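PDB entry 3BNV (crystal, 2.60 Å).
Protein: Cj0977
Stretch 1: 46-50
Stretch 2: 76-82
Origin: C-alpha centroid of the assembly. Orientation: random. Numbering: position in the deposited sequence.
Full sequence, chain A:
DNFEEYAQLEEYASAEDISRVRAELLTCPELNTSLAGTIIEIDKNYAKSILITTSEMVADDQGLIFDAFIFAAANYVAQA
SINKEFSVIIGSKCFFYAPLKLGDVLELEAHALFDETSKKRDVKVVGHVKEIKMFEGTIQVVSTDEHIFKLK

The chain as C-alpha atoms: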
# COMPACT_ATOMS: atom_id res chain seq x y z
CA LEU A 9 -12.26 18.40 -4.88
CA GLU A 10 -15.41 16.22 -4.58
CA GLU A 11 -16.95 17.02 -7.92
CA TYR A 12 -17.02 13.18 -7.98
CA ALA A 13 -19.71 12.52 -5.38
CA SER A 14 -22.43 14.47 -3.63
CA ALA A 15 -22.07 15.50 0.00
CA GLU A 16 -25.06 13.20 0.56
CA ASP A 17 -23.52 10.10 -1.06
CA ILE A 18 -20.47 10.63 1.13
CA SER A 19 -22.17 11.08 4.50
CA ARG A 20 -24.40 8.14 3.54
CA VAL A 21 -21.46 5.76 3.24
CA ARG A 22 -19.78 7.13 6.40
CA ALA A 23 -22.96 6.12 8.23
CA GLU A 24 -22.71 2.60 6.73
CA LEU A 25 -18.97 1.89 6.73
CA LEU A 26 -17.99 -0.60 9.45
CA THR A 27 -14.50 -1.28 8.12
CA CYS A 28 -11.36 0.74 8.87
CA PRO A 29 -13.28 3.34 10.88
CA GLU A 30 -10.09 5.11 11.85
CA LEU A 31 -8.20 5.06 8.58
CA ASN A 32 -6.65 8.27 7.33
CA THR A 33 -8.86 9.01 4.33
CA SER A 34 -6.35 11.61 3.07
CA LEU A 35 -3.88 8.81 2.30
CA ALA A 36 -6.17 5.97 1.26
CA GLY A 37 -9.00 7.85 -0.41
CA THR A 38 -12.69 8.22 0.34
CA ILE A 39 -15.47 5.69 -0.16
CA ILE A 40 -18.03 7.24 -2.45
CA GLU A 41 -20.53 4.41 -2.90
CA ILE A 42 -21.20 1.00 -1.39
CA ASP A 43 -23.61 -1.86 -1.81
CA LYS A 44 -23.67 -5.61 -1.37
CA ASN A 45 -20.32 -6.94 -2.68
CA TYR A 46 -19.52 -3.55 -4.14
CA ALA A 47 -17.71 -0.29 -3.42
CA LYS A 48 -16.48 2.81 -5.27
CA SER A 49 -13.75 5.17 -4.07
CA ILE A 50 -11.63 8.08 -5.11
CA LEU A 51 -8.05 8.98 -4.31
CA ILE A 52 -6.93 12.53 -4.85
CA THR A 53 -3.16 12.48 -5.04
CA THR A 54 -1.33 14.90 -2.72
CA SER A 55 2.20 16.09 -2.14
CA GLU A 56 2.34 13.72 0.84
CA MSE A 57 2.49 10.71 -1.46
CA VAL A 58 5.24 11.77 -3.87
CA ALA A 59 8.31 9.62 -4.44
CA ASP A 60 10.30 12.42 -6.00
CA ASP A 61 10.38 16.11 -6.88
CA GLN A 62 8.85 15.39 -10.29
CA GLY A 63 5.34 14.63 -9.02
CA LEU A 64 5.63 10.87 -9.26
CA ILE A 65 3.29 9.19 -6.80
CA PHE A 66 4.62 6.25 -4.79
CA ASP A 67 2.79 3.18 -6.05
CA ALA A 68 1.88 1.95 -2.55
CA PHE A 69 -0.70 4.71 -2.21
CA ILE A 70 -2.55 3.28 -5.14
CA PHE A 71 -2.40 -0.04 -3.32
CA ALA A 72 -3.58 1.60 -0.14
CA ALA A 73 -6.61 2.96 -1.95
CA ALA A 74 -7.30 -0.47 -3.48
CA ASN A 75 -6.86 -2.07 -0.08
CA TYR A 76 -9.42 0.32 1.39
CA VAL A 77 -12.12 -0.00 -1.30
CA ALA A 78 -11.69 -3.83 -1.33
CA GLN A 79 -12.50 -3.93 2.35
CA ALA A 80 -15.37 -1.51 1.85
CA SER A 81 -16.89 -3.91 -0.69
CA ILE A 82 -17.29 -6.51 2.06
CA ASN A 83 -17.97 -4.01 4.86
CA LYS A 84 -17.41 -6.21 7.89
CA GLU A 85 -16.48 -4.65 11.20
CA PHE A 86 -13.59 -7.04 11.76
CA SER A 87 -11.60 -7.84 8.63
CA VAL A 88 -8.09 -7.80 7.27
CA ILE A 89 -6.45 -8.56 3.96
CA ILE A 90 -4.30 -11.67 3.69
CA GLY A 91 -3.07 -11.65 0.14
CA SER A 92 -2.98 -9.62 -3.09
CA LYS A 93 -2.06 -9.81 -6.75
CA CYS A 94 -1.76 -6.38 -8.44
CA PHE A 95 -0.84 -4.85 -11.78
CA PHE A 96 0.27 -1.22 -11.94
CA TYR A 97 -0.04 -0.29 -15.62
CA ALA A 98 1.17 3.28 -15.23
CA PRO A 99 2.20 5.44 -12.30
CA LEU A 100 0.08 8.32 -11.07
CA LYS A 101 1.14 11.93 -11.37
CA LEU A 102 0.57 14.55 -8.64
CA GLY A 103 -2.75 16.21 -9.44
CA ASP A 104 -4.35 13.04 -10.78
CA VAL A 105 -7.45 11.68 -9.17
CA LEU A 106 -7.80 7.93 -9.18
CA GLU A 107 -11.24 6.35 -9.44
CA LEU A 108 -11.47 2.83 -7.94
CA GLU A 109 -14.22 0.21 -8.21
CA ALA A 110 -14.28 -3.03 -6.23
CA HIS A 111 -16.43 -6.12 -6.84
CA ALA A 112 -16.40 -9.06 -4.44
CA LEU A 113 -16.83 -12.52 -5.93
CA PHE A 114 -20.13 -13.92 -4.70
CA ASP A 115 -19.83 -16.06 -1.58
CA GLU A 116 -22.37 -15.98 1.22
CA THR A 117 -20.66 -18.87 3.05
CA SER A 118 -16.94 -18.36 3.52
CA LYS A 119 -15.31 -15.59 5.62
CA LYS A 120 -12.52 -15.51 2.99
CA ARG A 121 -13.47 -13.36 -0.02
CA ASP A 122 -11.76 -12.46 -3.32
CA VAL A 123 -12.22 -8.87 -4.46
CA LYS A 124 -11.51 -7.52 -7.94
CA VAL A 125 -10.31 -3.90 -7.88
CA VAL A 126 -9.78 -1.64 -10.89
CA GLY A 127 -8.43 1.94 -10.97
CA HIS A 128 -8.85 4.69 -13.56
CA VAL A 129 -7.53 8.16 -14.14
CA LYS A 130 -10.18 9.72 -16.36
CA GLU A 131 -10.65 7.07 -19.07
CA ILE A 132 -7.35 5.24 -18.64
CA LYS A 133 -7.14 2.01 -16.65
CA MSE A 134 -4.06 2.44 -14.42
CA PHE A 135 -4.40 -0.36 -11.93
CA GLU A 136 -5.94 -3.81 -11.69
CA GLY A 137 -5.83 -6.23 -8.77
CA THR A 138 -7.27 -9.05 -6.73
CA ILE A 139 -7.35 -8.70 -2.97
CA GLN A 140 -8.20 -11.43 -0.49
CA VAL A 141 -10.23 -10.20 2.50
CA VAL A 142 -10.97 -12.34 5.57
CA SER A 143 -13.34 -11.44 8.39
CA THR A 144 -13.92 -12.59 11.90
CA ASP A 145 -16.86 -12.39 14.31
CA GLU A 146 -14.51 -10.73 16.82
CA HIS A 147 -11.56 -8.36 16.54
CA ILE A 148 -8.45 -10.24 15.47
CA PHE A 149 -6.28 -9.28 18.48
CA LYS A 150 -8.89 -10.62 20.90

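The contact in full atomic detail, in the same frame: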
# COMPACT_ATOMS: atom_id res chain seq x y z
N TYR A 46 -19.88 -4.62 -3.23
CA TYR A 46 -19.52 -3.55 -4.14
C TYR A 46 -19.10 -2.28 -3.41
O TYR A 46 -19.70 -1.92 -2.39
CB TYR A 46 -20.68 -3.26 -5.09
CG TYR A 46 -20.43 -2.03 -5.93
CD1 TYR A 46 -20.92 -0.78 -5.55
CD2 TYR A 46 -19.67 -2.11 -7.09
CE1 TYR A 46 -20.68 0.34 -6.31
CE2 TYR A 46 -19.41 -1.01 -7.84
CZ TYR A 46 -19.91 0.22 -7.47
OH TYR A 46 -19.63 1.32 -8.26
N ALA A 47 -18.09 -1.60 -3.93
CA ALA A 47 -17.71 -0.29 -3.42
C ALA A 47 -16.98 0.56 -4.46
O ALA A 47 -16.29 0.04 -5.34
CB ALA A 47 -16.86 -0.43 -2.18
N LYS A 48 -17.14 1.87 -4.36
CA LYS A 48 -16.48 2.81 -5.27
C LYS A 48 -15.73 3.85 -4.46
O LYS A 48 -16.24 4.36 -3.47
CB LYS A 48 -17.53 3.49 -6.14
CG LYS A 48 -17.04 3.92 -7.52
CD LYS A 48 -18.14 4.68 -8.30
CE LYS A 48 -17.74 4.90 -9.79
NZ LYS A 48 -18.91 5.04 -10.75
N SER A 49 -14.50 4.17 -4.84
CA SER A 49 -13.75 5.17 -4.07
C SER A 49 -12.97 6.13 -4.94
O SER A 49 -12.84 5.92 -6.14
CB SER A 49 -12.84 4.50 -3.04
OG SER A 49 -11.65 4.02 -3.63
N ILE A 50 -12.49 7.20 -4.35
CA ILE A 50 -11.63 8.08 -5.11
C ILE A 50 -10.43 8.48 -4.30
O ILE A 50 -10.53 8.68 -3.10
CB ILE A 50 -12.36 9.31 -5.75
CG1 ILE A 50 -12.46 10.44 -4.77
CG2 ILE A 50 -13.70 8.95 -6.41
CD1 ILE A 50 -11.30 11.37 -4.97
N TYR A 76 -8.28 -0.26 0.70
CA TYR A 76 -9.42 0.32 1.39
C TYR A 76 -10.75 -0.02 0.68
O TYR A 76 -11.66 -0.57 1.29
CB TYR A 76 -9.17 1.81 1.57
CG TYR A 76 -10.17 2.60 2.36
CD1 TYR A 76 -10.46 3.90 2.00
CD2 TYR A 76 -10.78 2.09 3.48
CE1 TYR A 76 -11.36 4.66 2.73
CE2 TYR A 76 -11.69 2.85 4.21
CZ TYR A 76 -11.98 4.13 3.82
OH TYR A 76 -12.87 4.90 4.53
N VAL A 77 -10.87 0.28 -0.60
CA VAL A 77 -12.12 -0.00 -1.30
C VAL A 77 -12.44 -1.53 -1.38
O VAL A 77 -13.60 -1.93 -1.36
CB VAL A 77 -12.20 0.69 -2.68
CG1 VAL A 77 -11.42 -0.07 -3.72
CG2 VAL A 77 -13.60 0.77 -3.12
N ALA A 78 -11.43 -2.39 -1.44
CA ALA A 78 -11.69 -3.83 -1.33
C ALA A 78 -12.40 -4.16 -0.03
O ALA A 78 -13.40 -4.87 -0.00
CB ALA A 78 -10.42 -4.64 -1.41
N GLN A 79 -11.86 -3.66 1.08
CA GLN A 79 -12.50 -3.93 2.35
C GLN A 79 -13.87 -3.30 2.41
O GLN A 79 -14.78 -3.88 2.97
CB GLN A 79 -11.65 -3.48 3.52
CG GLN A 79 -10.34 -4.23 3.65
CD GLN A 79 -9.78 -4.12 5.04
OE1 GLN A 79 -10.34 -4.68 5.97
NE2 GLN A 79 -8.70 -3.38 5.20
N ALA A 80 -14.05 -2.12 1.81
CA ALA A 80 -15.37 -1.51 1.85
C ALA A 80 -16.42 -2.33 1.09
O ALA A 80 -17.60 -2.28 1.42
CB ALA A 80 -15.32 -0.14 1.33
N SER A 81 -15.98 -3.10 0.10
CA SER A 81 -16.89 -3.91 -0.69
C SER A 81 -17.48 -5.06 0.10
O SER A 81 -18.51 -5.60 -0.26
CB SER A 81 -16.18 -4.48 -1.92
OG SER A 81 -15.27 -5.50 -1.53
N ILE A 82 -16.80 -5.46 1.17
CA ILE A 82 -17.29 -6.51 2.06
C ILE A 82 -17.96 -5.89 3.28
O ILE A 82 -18.94 -6.39 3.78
CB ILE A 82 -16.11 -7.34 2.58
CG1 ILE A 82 -15.40 -7.98 1.39
CG2 ILE A 82 -16.59 -8.40 3.61
CD1 ILE A 82 -16.38 -8.49 0.36

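The strand formed by residues 46-50 packs against the helix that contains residues 76-82, the two running in roughly opposite directions with 146° between their N-to-C axes. Their axes approach to 6.2 Å, and the contact buries 261 Å² summed over both sides. It is made mainly by short side chains.

The apolar contacts centre on Ala-47 and Val-77, which bury the most surface of any residue on their respective stretches. Both direct their CA-to-CB bonds toward the other stretch. Ala-47 CB lies 3.6 Å from Val-77 CG2 and 3.8 Å from Ala-80 CB, so that one methyl group touches two residues nearly a helical turn apart. Val-77, with chi1 at 80° (p), also places CG2 3.6 Å from Ala-47 O, packing against the strand backbone as well as its side chain. Ala-47 CB also meets the helix backbone, 3.6 Å from Ser-81 N, in van der Waals contact. Ala-80, whose CA-to-CB bond points sideways, offers a methyl to this contact.

Alternation along the strand sets which side chains point toward the helix. Ala-47 and Ser-49 point toward it, whereas Tyr-46 and Lys-48 point away, their long side chains remaining partly exposed; Tyr-46 still takes part through its main chain. Ser-49, a small residue with chi1 at 80° (p), sets its OG 3.5 Å from Val-77 CB, a van der Waals contact that extends the buried patch along the strand. On the helix, Ala-78 and Gln-79 face away from the strand and contribute no buried area to the contact.

Polar groups support the packing chiefly from within the helix. Ser-81 N donates to Val-77 O at 3.0 Å, so this amide is satisfied within the helix where Ala-47 CB packs against it. The side chain of Ser-81, with chi1 at 72° (p), turns back onto its own helix, and its OG donates a very short hydrogen bond of 2.5 Å to Ala-78 O. Its hydroxyl is thereby satisfied in a buried setting. Nearby, the backbones come together where Tyr-46 and Ser-81 have their CA atoms 4.4 Å apart, and Tyr-46 N lies 3.4 Å from Ser-81 O. Tyr-46 thus contributes through its main chain, while its ring is directed elsewhere.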